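Local coordinates for oxidoreductase (Ralstonia eutropha, PDB 3HJ9) that binds flavin mononucleotide and is a putative nitroreductase, probably an FMN-dependent oxidoreductase, at the interface of chains A and B. Residues are numbered along the deposited sequence; one frame, centred on the assembly and turned at random. Chains: chain A/B, Oxidoreductase.

Contact 1: the interface of chains A and B. Residues chain A 43, 46-47; chain B 34-37, 70, 75.
Helix 42-48 of chain A meets helix 62-73 and the loop at B:Pro34 to B:Thr37 across the two-fold interface of this nitroreductase-family protein. A:Trp47 is the main plug. Its CG is anti to the carbonyl carbon, beside the backbone N (chi1 -79°), which turns the indole towards chain B. There the benzo corner of B:Trp70 leans over its face, the two ring planes tilted by about 42°. CZ2 of B:Trp70 lies over the ring centre, 3.4 Å from CE2 of A:Trp47, and the two side chains cross at about a right angle. The rim of A:Trp47 faces the loop. Its indole NE1 donates to the backbone O of B:Arg36 at 2.9 Å. This oxygen lies in the indole plane, but the N-H approaches from above the carbonyl plane and the bond is bent, 144° at H. The bond probably helps set the rotation of the ring. B:Trp70 is itself steadied within chain B, since its NE1 donates to the backbone O of B:Val75 at 2.9 Å. B:Pro34 CB lies against one face of the B:Trp70 ring, towards its rim. One turn earlier on the helix, the bent selenomethionine A:Met43 packs beside the ring pair. Its CE touches CZ3 of B:Trp70 at 3.8 Å. Its CG sits over the centre of the B:Arg36 guanidinium, 3.8 Å from CZ. A:Leu46 adds its CB against CH2 of B:Trp70 at 3.6 Å. The patch is mostly apolar, and the indole N-H adds a polar tie to a backbone carbonyl. It probably helps hold the two subunits together as a dimer.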
# COMPACT_ATOMS: atom_id res chain seq x y z
N MSE A 43 -11.22 -1.65 11.59
CA MSE A 43 -12.44 -1.33 10.84
C MSE A 43 -12.75 0.17 10.95
O MSE A 43 -13.02 0.81 9.93
CB MSE A 43 -13.64 -2.19 11.24
CG MSE A 43 -13.45 -3.70 10.92
SE MSE A 43 -13.16 -4.08 9.03
CE MSE A 43 -14.99 -3.99 8.34
N LEU A 46 -10.26 2.14 8.72
CA LEU A 46 -10.61 2.03 7.29
C LEU A 46 -11.76 3.02 6.88
O LEU A 46 -11.73 3.62 5.79
CB LEU A 46 -11.00 0.58 6.95
CG LEU A 46 -9.82 -0.40 6.97
CD1 LEU A 46 -10.27 -1.85 6.96
CD2 LEU A 46 -8.86 -0.14 5.79
N TRP A 47 -12.75 3.17 7.76
CA TRP A 47 -13.84 4.13 7.55
C TRP A 47 -13.33 5.58 7.49
O TRP A 47 -13.84 6.35 6.70
CB TRP A 47 -14.94 4.04 8.62
CG TRP A 47 -15.89 2.91 8.40
CD1 TRP A 47 -15.95 1.74 9.10
CD2 TRP A 47 -16.88 2.82 7.39
NE1 TRP A 47 -16.94 0.93 8.59
CE2 TRP A 47 -17.53 1.57 7.54
CE3 TRP A 47 -17.31 3.69 6.37
CZ2 TRP A 47 -18.58 1.15 6.71
CZ3 TRP A 47 -18.36 3.27 5.54
CH2 TRP A 47 -18.98 2.01 5.71
N PRO B 34 -21.37 -3.06 4.16
CA PRO B 34 -20.34 -2.86 5.15
C PRO B 34 -20.89 -1.92 6.25
O PRO B 34 -21.40 -0.84 5.92
CB PRO B 34 -19.21 -2.19 4.36
CG PRO B 34 -19.88 -1.54 3.19
CD PRO B 34 -21.20 -2.17 2.99
N ASP B 35 -20.89 -2.40 7.49
CA ASP B 35 -21.34 -1.61 8.65
C ASP B 35 -20.49 -1.70 9.93
O ASP B 35 -20.73 -0.93 10.87
CB ASP B 35 -22.82 -1.92 8.96
CG ASP B 35 -23.09 -3.41 9.24
OD1 ASP B 35 -22.15 -4.20 9.52
OD2 ASP B 35 -24.28 -3.78 9.18
N ARG B 36 -19.50 -2.60 9.99
CA ARG B 36 -18.70 -2.76 11.20
C ARG B 36 -17.68 -1.65 11.45
O ARG B 36 -16.96 -1.26 10.52
CB ARG B 36 -17.94 -4.09 11.23
CG ARG B 36 -18.62 -5.23 12.01
CD ARG B 36 -17.52 -6.05 12.72
NE ARG B 36 -16.54 -6.58 11.76
CZ ARG B 36 -15.27 -6.89 12.02
NH1 ARG B 36 -14.74 -6.69 13.23
NH2 ARG B 36 -14.50 -7.38 11.05
N THR B 37 -17.64 -1.17 12.69
CA THR B 37 -16.61 -0.25 13.15
C THR B 37 -15.77 -0.86 14.30
O THR B 37 -14.82 -0.22 14.75
CB THR B 37 -17.20 1.06 13.64
OG1 THR B 37 -17.99 0.83 14.82
CG2 THR B 37 -18.03 1.72 12.53
N TRP B 70 -14.33 -4.92 0.92
CA TRP B 70 -14.56 -3.55 1.34
C TRP B 70 -13.26 -2.94 1.89
O TRP B 70 -12.95 -1.81 1.59
CB TRP B 70 -15.72 -3.45 2.36
CG TRP B 70 -15.92 -2.04 2.86
CD1 TRP B 70 -16.63 -1.05 2.28
CD2 TRP B 70 -15.32 -1.48 4.03
NE1 TRP B 70 -16.51 0.11 3.01
CE2 TRP B 70 -15.73 -0.14 4.11
CE3 TRP B 70 -14.46 -1.99 5.01
CZ2 TRP B 70 -15.33 0.72 5.14
CZ3 TRP B 70 -14.07 -1.16 6.05
CH2 TRP B 70 -14.50 0.20 6.10
N VAL B 75 -16.03 1.62 -0.70
CA VAL B 75 -16.41 3.01 -0.51
C VAL B 75 -16.57 3.21 1.00
O VAL B 75 -17.34 2.49 1.65
CB VAL B 75 -17.71 3.34 -1.26
CG1 VAL B 75 -18.22 4.73 -0.90
CG2 VAL B 75 -17.47 3.20 -2.79

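Contact 2: the interface of chains A and B. Residues chain A 34-37, 70; chain B 43-44, 47.
Aromatic and cation contacts dominate this patch of the nitroreductase-family dimer interface, where B:Trp47 on helix 42-48 is sandwiched between A:Trp70 and A:Arg36. The CZ2 corner of A:Trp70 leans over the centre of one B:Trp47 face, the rings strongly inclined but far from perpendicular; the modelled spacing is too short to trust. A:Trp70 holds CG anti to its backbone N (chi1 -178°), which carries this corner from helix 62-73 to the partner ring. A:Arg36 lies over the opposite face. Its NE makes a cation-pi contact 3.9 Å from the centroid of the six-membered ring of B:Trp47. Its CB makes a CH-pi contact 3.6 Å from the centroid of the five-membered ring. The guanidinium stands on edge to the indole, with the planes 87° apart. NH2 of A:Arg36 reaches CH2 of B:Trp47 at 3.5 Å.

Hydrogen bonding is provided by the indole N-H. NE1 of B:Trp47 donates to the backbone O of A:Asp35 at 3.2 Å. The bond is nearly straight, 168° at H, and the oxygen lies in the indole plane, while the N-H comes from above the carbonyl plane.

Apolar packing completes the patch. The methyl CE of selenomethionine B:Met43 touches CE3 of A:Trp70 at 3.7 Å, brought there by bends at chi2 and chi3. CG of A:Pro34 meets CZ2 of B:Trp47 at 4.0 Å and also rests on the A:Trp70 face.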
# COMPACT_ATOMS: atom_id res chain seq x y z
N PRO A 34 6.89 1.28 20.86
CA PRO A 34 5.50 1.44 20.42
C PRO A 34 4.49 0.55 21.21
O PRO A 34 4.89 -0.51 21.70
CB PRO A 34 5.58 1.04 18.94
CG PRO A 34 6.66 0.04 18.88
CD PRO A 34 7.67 0.45 19.93
N ASP A 35 3.24 1.04 21.38
CA ASP A 35 2.19 0.27 22.08
C ASP A 35 1.75 -0.90 21.18
O ASP A 35 1.82 -0.83 19.98
CB ASP A 35 0.97 1.14 22.47
CG ASP A 35 0.04 0.44 23.49
OD1 ASP A 35 -1.19 0.59 23.41
OD2 ASP A 35 0.56 -0.28 24.35
N ARG A 36 1.28 -1.95 21.81
CA ARG A 36 0.89 -3.19 21.12
C ARG A 36 -0.57 -3.60 21.23
O ARG A 36 -1.13 -4.15 20.27
CB ARG A 36 1.86 -4.35 21.51
CG ARG A 36 2.89 -4.06 22.66
CD ARG A 36 3.81 -5.25 22.97
NE ARG A 36 4.92 -5.54 22.05
CZ ARG A 36 5.79 -6.55 22.21
NH1 ARG A 36 5.71 -7.38 23.26
NH2 ARG A 36 6.76 -6.74 21.32
N THR A 37 -1.17 -3.37 22.39
CA THR A 37 -2.55 -3.71 22.60
C THR A 37 -3.46 -2.63 21.98
O THR A 37 -3.83 -2.72 20.82
CB THR A 37 -2.87 -3.92 24.10
OG1 THR A 37 -2.40 -2.80 24.85
CG2 THR A 37 -2.22 -5.20 24.63
N TRP A 70 6.92 3.25 13.32
CA TRP A 70 6.76 1.81 13.52
C TRP A 70 5.63 1.22 12.61
O TRP A 70 5.81 0.13 12.03
CB TRP A 70 6.52 1.48 14.98
CG TRP A 70 6.41 0.03 15.20
CD1 TRP A 70 7.42 -0.86 15.36
CD2 TRP A 70 5.20 -0.70 15.25
NE1 TRP A 70 6.91 -2.13 15.50
CE2 TRP A 70 5.54 -2.06 15.43
CE3 TRP A 70 3.84 -0.34 15.16
CZ2 TRP A 70 4.59 -3.07 15.54
CZ3 TRP A 70 2.88 -1.35 15.27
CH2 TRP A 70 3.26 -2.70 15.47
N MSE B 43 -3.13 -1.24 15.96
CA MSE B 43 -1.77 -1.58 16.42
C MSE B 43 -1.63 -3.10 16.52
O MSE B 43 -0.61 -3.62 16.10
CB MSE B 43 -1.36 -0.87 17.72
CG MSE B 43 -1.37 0.65 17.63
SE MSE B 43 -0.11 1.35 16.33
CE MSE B 43 1.48 1.25 17.47
N GLY B 44 -2.68 -3.78 16.98
CA GLY B 44 -2.72 -5.25 17.05
C GLY B 44 -2.59 -5.88 15.67
O GLY B 44 -1.80 -6.82 15.49
N TRP B 47 0.99 -5.42 14.41
CA TRP B 47 1.86 -6.39 15.10
C TRP B 47 1.75 -7.79 14.50
O TRP B 47 2.75 -8.50 14.44
CB TRP B 47 1.62 -6.47 16.63
CG TRP B 47 2.33 -5.39 17.42
CD1 TRP B 47 1.78 -4.28 17.99
CD2 TRP B 47 3.74 -5.32 17.71
NE1 TRP B 47 2.75 -3.51 18.57
CE2 TRP B 47 3.96 -4.14 18.45
CE3 TRP B 47 4.84 -6.12 17.40
CZ2 TRP B 47 5.21 -3.74 18.89
CZ3 TRP B 47 6.09 -5.73 17.85
CH2 TRP B 47 6.27 -4.55 18.58

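Contact 1 and contact 2 are twins of the two-fold interface, their C-alpha centres about 21 Å apart. Each uses helix 42-48 of one chain and helix 62-73 plus the loop at residues 34 to 37 of the other, so every subunit gives a tryptophan plug and receives one. The tryptophan pair is kept, but the loop differs. The indole N-H binds the carbonyl of residue 36 in contact 1 and of residue 35 in contact 2, and residue 36 turns its side chain to selenomethionine or to the indole. The loop may be adaptable, though A:Thr37 is poorly ordered, so part of the difference may lie in the model.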